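Local coordinates for protein possible galactose mutarotase (Streptomyces platensis subsp. rosaceus, PDB 4RNL) that is of unconfirmed function but, as a member of the aldose 1-epimerase family, possibly interconverts the alpha and beta anomers of galactose, at residues A[23-28]-A[131-136]; A[45-50]-A[57-62]. One frame throughout, in Å; residues are numbered along the deposited sequence.

Contact 1 (A[23-28]-A[131-136]); sequences DRWTLE and GGVQLH
Two antiparallel sheets of the galactose mutarotase-like beta fold pack face to face where Trp25 and Leu27, on strand 21-28, meet Val133 and the two glycines before it. Trp25 and Val133 make the main contact. The CG2 methyl of Val133 sits over one face of the indole, 3.6 Å from the centroid of the five-membered ring and 15° off its normal. This is a CH-pi contact. Its nearest ring atom is Trp25 CD2, 3.5 Å from Val133 CG2. Val133 CG2 is anti to its own backbone N, while Val133 CG1 turns to the CB of Trp25, at 4.1 Å. Leu27, two residues on, points to the same side. Its CG rests 3.9 Å from Gly132 CA, and its CD2 is equally close to Gly131 O. Gly131 has a positive phi of 78°, which glycine adopts readily. The contact is apolar and buried, and the short strand axes approach to 7.4 Å, close for packed sheets, at a place where one strand begins with glycine. Ala126 and Glu128 of strand 125-129 also touch Trp25, as do Val8 and Arg10 of strand 7-15. Leu27 reaches on to Leu158 of strand 150-159.

Contact 2 (A[45-50]-A[57-62]); sequences VQTVEA and RGQLAL
Gln59 turns its side-chain carbonyl to the edge of strand 45-50, where it meets the backbone of Val48. Val48 N donates to Gln59 OE1 at 2.9 Å, in the plane of the amide carbonyl. Ala61 N donates to the same oxygen from above that plane. Gln59 NE2 in turn donates to Ala61 O at 2.9 Å, with the acceptor close to the amide plane. Three bonds thus fix the rotation of the amide. The bend at chi2 (-69°) turns CD back toward strand 45-50, and Gln59 CG packs 3.7 Å from Thr47 CG2. An alanine here would probably leave Val48 N without its acceptor and open a gap beside Thr47. The two segments form a beta hairpin. Glu49 and Gln59 are an antiparallel non-hydrogen-bonded pair, while Ala50 and Gly58 are a hydrogen-bonded pair. Past this ladder the chain leaves strand geometry, but Leu60 N still donates to Val48 O at 2.8 Å, nearly along the C=O axis. Leu60 CD1 packs on Ala50 CB at 3.8 Å, and Phe340 of strand 332-342 touches both Val48 and Leu60. The Arg57 side is partly exposed. There Arg57 CG lies 3.7 Å from Glu49 CB, but the charged ends turn to other partners, Glu49 to Arg35 and Arg57 to Glu28. The contact is looser at the Val45 end, where a water bridges the two segments, donating to Val45 O and Leu62 O, each at 2.9 Å.

In the fold
Contacts 1 and 2 share one antiparallel five-stranded sheet, and their centres lie about 15 Å apart. Contact 1 packs strand 21-28 of that sheet against a second sheet. Contact 2 adds the edge strand 57-59 to it. Along the chain, contact 2 lies inside the long loop that contact 1 closes. Two polar links join them on the side of strand 21-28 that carries Arg24 and Glu28. Glu28 OE2 forms a salt bridge with Arg57 NH2 at 2.8 Å. Arg24 NH1 probably donates a hydrogen bond to Gln46 OE1, also at 2.8 Å. Both links pass over strand 35-39, which separates strands 21-28 and 45-51.

Contact 1 (A[23-28]-A[131-136])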
# COMPACT_ATOMS: atom_id res chain seq x y z
N ASP A 23 -3.33 18.94 -4.28
CA ASP A 23 -3.52 18.80 -5.72
C ASP A 23 -3.85 17.36 -6.08
O ASP A 23 -3.46 16.43 -5.37
CB ASP A 23 -2.25 19.21 -6.47
CG ASP A 23 -2.09 20.71 -6.60
OD1 ASP A 23 -3.09 21.45 -6.43
OD2 ASP A 23 -0.95 21.14 -6.89
N ARG A 24 -4.56 17.17 -7.20
CA ARG A 24 -4.80 15.83 -7.74
C ARG A 24 -4.10 15.69 -9.09
O ARG A 24 -4.31 16.50 -10.00
CB ARG A 24 -6.30 15.53 -7.89
CG ARG A 24 -6.58 14.12 -8.43
CD ARG A 24 -8.02 13.70 -8.26
NE ARG A 24 -8.94 14.51 -9.06
CZ ARG A 24 -10.23 14.25 -9.21
NH1 ARG A 24 -10.77 13.20 -8.61
NH2 ARG A 24 -11.00 15.03 -9.97
N TRP A 25 -3.25 14.68 -9.22
CA TRP A 25 -2.55 14.43 -10.47
C TRP A 25 -3.22 13.29 -11.21
O TRP A 25 -3.53 12.25 -10.61
CB TRP A 25 -1.09 14.07 -10.18
CG TRP A 25 -0.28 15.25 -9.71
CD1 TRP A 25 -0.30 15.83 -8.47
CD2 TRP A 25 0.67 15.99 -10.49
NE1 TRP A 25 0.59 16.88 -8.43
CE2 TRP A 25 1.19 17.01 -9.65
CE3 TRP A 25 1.12 15.91 -11.81
CZ2 TRP A 25 2.14 17.93 -10.10
CZ3 TRP A 25 2.07 16.82 -12.25
CH2 TRP A 25 2.57 17.82 -11.40
N THR A 26 -3.48 13.48 -12.50
CA THR A 26 -4.14 12.47 -13.30
C THR A 26 -3.18 11.89 -14.32
O THR A 26 -2.57 12.64 -15.10
CB THR A 26 -5.36 13.03 -14.04
OG1 THR A 26 -6.33 13.49 -13.10
CG2 THR A 26 -6.01 11.94 -14.90
N LEU A 27 -3.01 10.57 -14.28
CA LEU A 27 -2.18 9.86 -15.25
C LEU A 27 -3.13 9.08 -16.14
O LEU A 27 -3.94 8.29 -15.65
CB LEU A 27 -1.23 8.89 -14.52
CG LEU A 27 0.03 9.43 -13.84
CD1 LEU A 27 -0.23 10.62 -12.94
CD2 LEU A 27 0.71 8.34 -13.04
N GLU A 28 -3.04 9.31 -17.45
CA GLU A 28 -3.99 8.70 -18.39
C GLU A 28 -3.25 8.06 -19.56
O GLU A 28 -2.51 8.74 -20.27
CB GLU A 28 -4.95 9.77 -18.92
CG GLU A 28 -5.75 9.34 -20.14
CD GLU A 28 -6.87 8.39 -19.78
OE1 GLU A 28 -7.88 8.86 -19.22
OE2 GLU A 28 -6.74 7.18 -20.07
N GLY A 131 5.96 10.27 -17.75
CA GLY A 131 5.00 9.22 -17.43
C GLY A 131 4.28 9.31 -16.09
O GLY A 131 3.53 8.41 -15.72
N GLY A 132 4.50 10.39 -15.35
CA GLY A 132 3.80 10.55 -14.08
C GLY A 132 4.18 11.69 -13.16
O GLY A 132 4.48 12.81 -13.59
N VAL A 133 4.14 11.40 -11.86
CA VAL A 133 4.38 12.41 -10.84
C VAL A 133 5.31 11.87 -9.75
O VAL A 133 5.22 10.69 -9.35
CB VAL A 133 3.04 12.93 -10.24
CG1 VAL A 133 2.23 11.76 -9.63
CG2 VAL A 133 3.29 14.00 -9.19
N GLN A 134 6.24 12.71 -9.31
CA GLN A 134 7.12 12.37 -8.20
C GLN A 134 6.77 13.19 -6.97
O GLN A 134 6.75 14.42 -7.03
CB GLN A 134 8.58 12.61 -8.60
CG GLN A 134 9.61 12.29 -7.51
CD GLN A 134 11.04 12.40 -8.03
OE1 GLN A 134 11.69 13.43 -7.89
NE2 GLN A 134 11.52 11.33 -8.66
N LEU A 135 6.48 12.51 -5.86
CA LEU A 135 6.22 13.17 -4.58
C LEU A 135 7.51 13.20 -3.77
O LEU A 135 8.29 12.25 -3.78
CB LEU A 135 5.14 12.42 -3.80
CG LEU A 135 3.81 12.30 -4.55
CD1 LEU A 135 2.75 11.74 -3.64
CD2 LEU A 135 3.39 13.64 -5.10
N HIS A 136 7.72 14.29 -3.05
CA HIS A 136 8.95 14.46 -2.27
C HIS A 136 8.64 15.11 -0.94
O HIS A 136 7.93 16.11 -0.89
CB HIS A 136 9.95 15.32 -3.04
CG HIS A 136 11.19 15.65 -2.26
ND1 HIS A 136 11.71 16.93 -2.19
CD2 HIS A 136 12.01 14.87 -1.52
CE1 HIS A 136 12.79 16.92 -1.44
NE2 HIS A 136 13.00 15.68 -1.02

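Contact 2 (A[45-50]-A[57-62])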
# COMPACT_ATOMS: atom_id res chain seq x y z
N VAL A 45 -3.57 7.16 -3.73
CA VAL A 45 -4.09 6.76 -5.02
C VAL A 45 -5.61 6.81 -4.90
O VAL A 45 -6.24 5.93 -4.30
CB VAL A 45 -3.62 5.34 -5.41
CG1 VAL A 45 -4.24 4.91 -6.73
CG2 VAL A 45 -2.09 5.30 -5.50
N GLN A 46 -6.20 7.87 -5.44
CA GLN A 46 -7.63 8.13 -5.26
C GLN A 46 -8.48 7.23 -6.15
O GLN A 46 -9.51 6.72 -5.71
CB GLN A 46 -7.96 9.59 -5.57
CG GLN A 46 -9.36 9.96 -5.11
CD GLN A 46 -10.13 10.68 -6.18
OE1 GLN A 46 -9.57 11.07 -7.21
NE2 GLN A 46 -11.43 10.84 -5.97
N THR A 47 -8.06 7.06 -7.40
CA THR A 47 -8.79 6.18 -8.31
C THR A 47 -7.86 5.42 -9.25
O THR A 47 -6.77 5.89 -9.61
CB THR A 47 -9.84 6.94 -9.16
OG1 THR A 47 -9.23 8.08 -9.77
CG2 THR A 47 -11.04 7.39 -8.33
N VAL A 48 -8.30 4.23 -9.64
CA VAL A 48 -7.64 3.39 -10.63
C VAL A 48 -8.74 2.86 -11.55
O VAL A 48 -9.68 2.21 -11.09
CB VAL A 48 -6.92 2.19 -9.96
CG1 VAL A 48 -6.39 1.24 -11.01
CG2 VAL A 48 -5.78 2.67 -9.06
N GLU A 49 -8.63 3.16 -12.84
CA GLU A 49 -9.64 2.72 -13.81
C GLU A 49 -8.99 1.87 -14.89
O GLU A 49 -7.95 2.24 -15.43
CB GLU A 49 -10.33 3.93 -14.44
CG GLU A 49 -11.20 4.70 -13.45
CD GLU A 49 -11.54 6.10 -13.92
OE1 GLU A 49 -12.65 6.29 -14.46
OE2 GLU A 49 -10.69 7.00 -13.76
N ALA A 50 -9.63 0.74 -15.21
CA ALA A 50 -9.07 -0.25 -16.12
C ALA A 50 -10.21 -0.94 -16.86
O ALA A 50 -11.31 -1.08 -16.31
CB ALA A 50 -8.26 -1.29 -15.33
N ARG A 57 -14.30 0.60 -19.34
CA ARG A 57 -13.56 1.17 -18.21
C ARG A 57 -14.39 1.14 -16.92
O ARG A 57 -15.60 1.39 -16.95
CB ARG A 57 -13.13 2.60 -18.55
CG ARG A 57 -12.40 3.32 -17.43
CD ARG A 57 -11.78 4.63 -17.94
NE ARG A 57 -10.46 4.42 -18.55
CZ ARG A 57 -9.62 5.40 -18.87
NH1 ARG A 57 -9.95 6.67 -18.65
NH2 ARG A 57 -8.43 5.11 -19.40
N GLY A 58 -13.75 0.83 -15.80
CA GLY A 58 -14.43 0.86 -14.51
C GLY A 58 -13.47 1.22 -13.39
O GLY A 58 -12.27 0.91 -13.48
N GLN A 59 -13.98 1.89 -12.36
CA GLN A 59 -13.13 2.36 -11.25
C GLN A 59 -13.01 1.24 -10.22
O GLN A 59 -14.03 0.69 -9.79
CB GLN A 59 -13.75 3.60 -10.61
CG GLN A 59 -12.74 4.51 -9.89
CD GLN A 59 -12.17 3.87 -8.64
OE1 GLN A 59 -10.95 3.79 -8.47
NE2 GLN A 59 -13.05 3.41 -7.75
N LEU A 60 -11.78 0.92 -9.83
CA LEU A 60 -11.51 -0.29 -9.05
C LEU A 60 -11.04 -0.05 -7.62
O LEU A 60 -11.12 -0.94 -6.78
CB LEU A 60 -10.46 -1.15 -9.77
CG LEU A 60 -10.63 -1.35 -11.28
CD1 LEU A 60 -9.51 -2.24 -11.82
CD2 LEU A 60 -11.99 -1.97 -11.60
N ALA A 61 -10.51 1.14 -7.33
CA ALA A 61 -9.91 1.35 -6.00
C ALA A 61 -10.93 1.81 -4.96
O ALA A 61 -11.81 2.61 -5.27
CB ALA A 61 -8.76 2.34 -6.10
N LEU A 62 -10.83 1.30 -3.73
CA LEU A 62 -11.66 1.84 -2.65
C LEU A 62 -11.17 3.25 -2.36
O LEU A 62 -9.97 3.49 -2.23
CB LEU A 62 -11.58 0.98 -1.38
CG LEU A 62 -12.04 -0.48 -1.48
CD1 LEU A 62 -12.21 -1.07 -0.08
CD2 LEU A 62 -13.32 -0.62 -2.29
O HOH W 1 -8.37 5.86 -2.31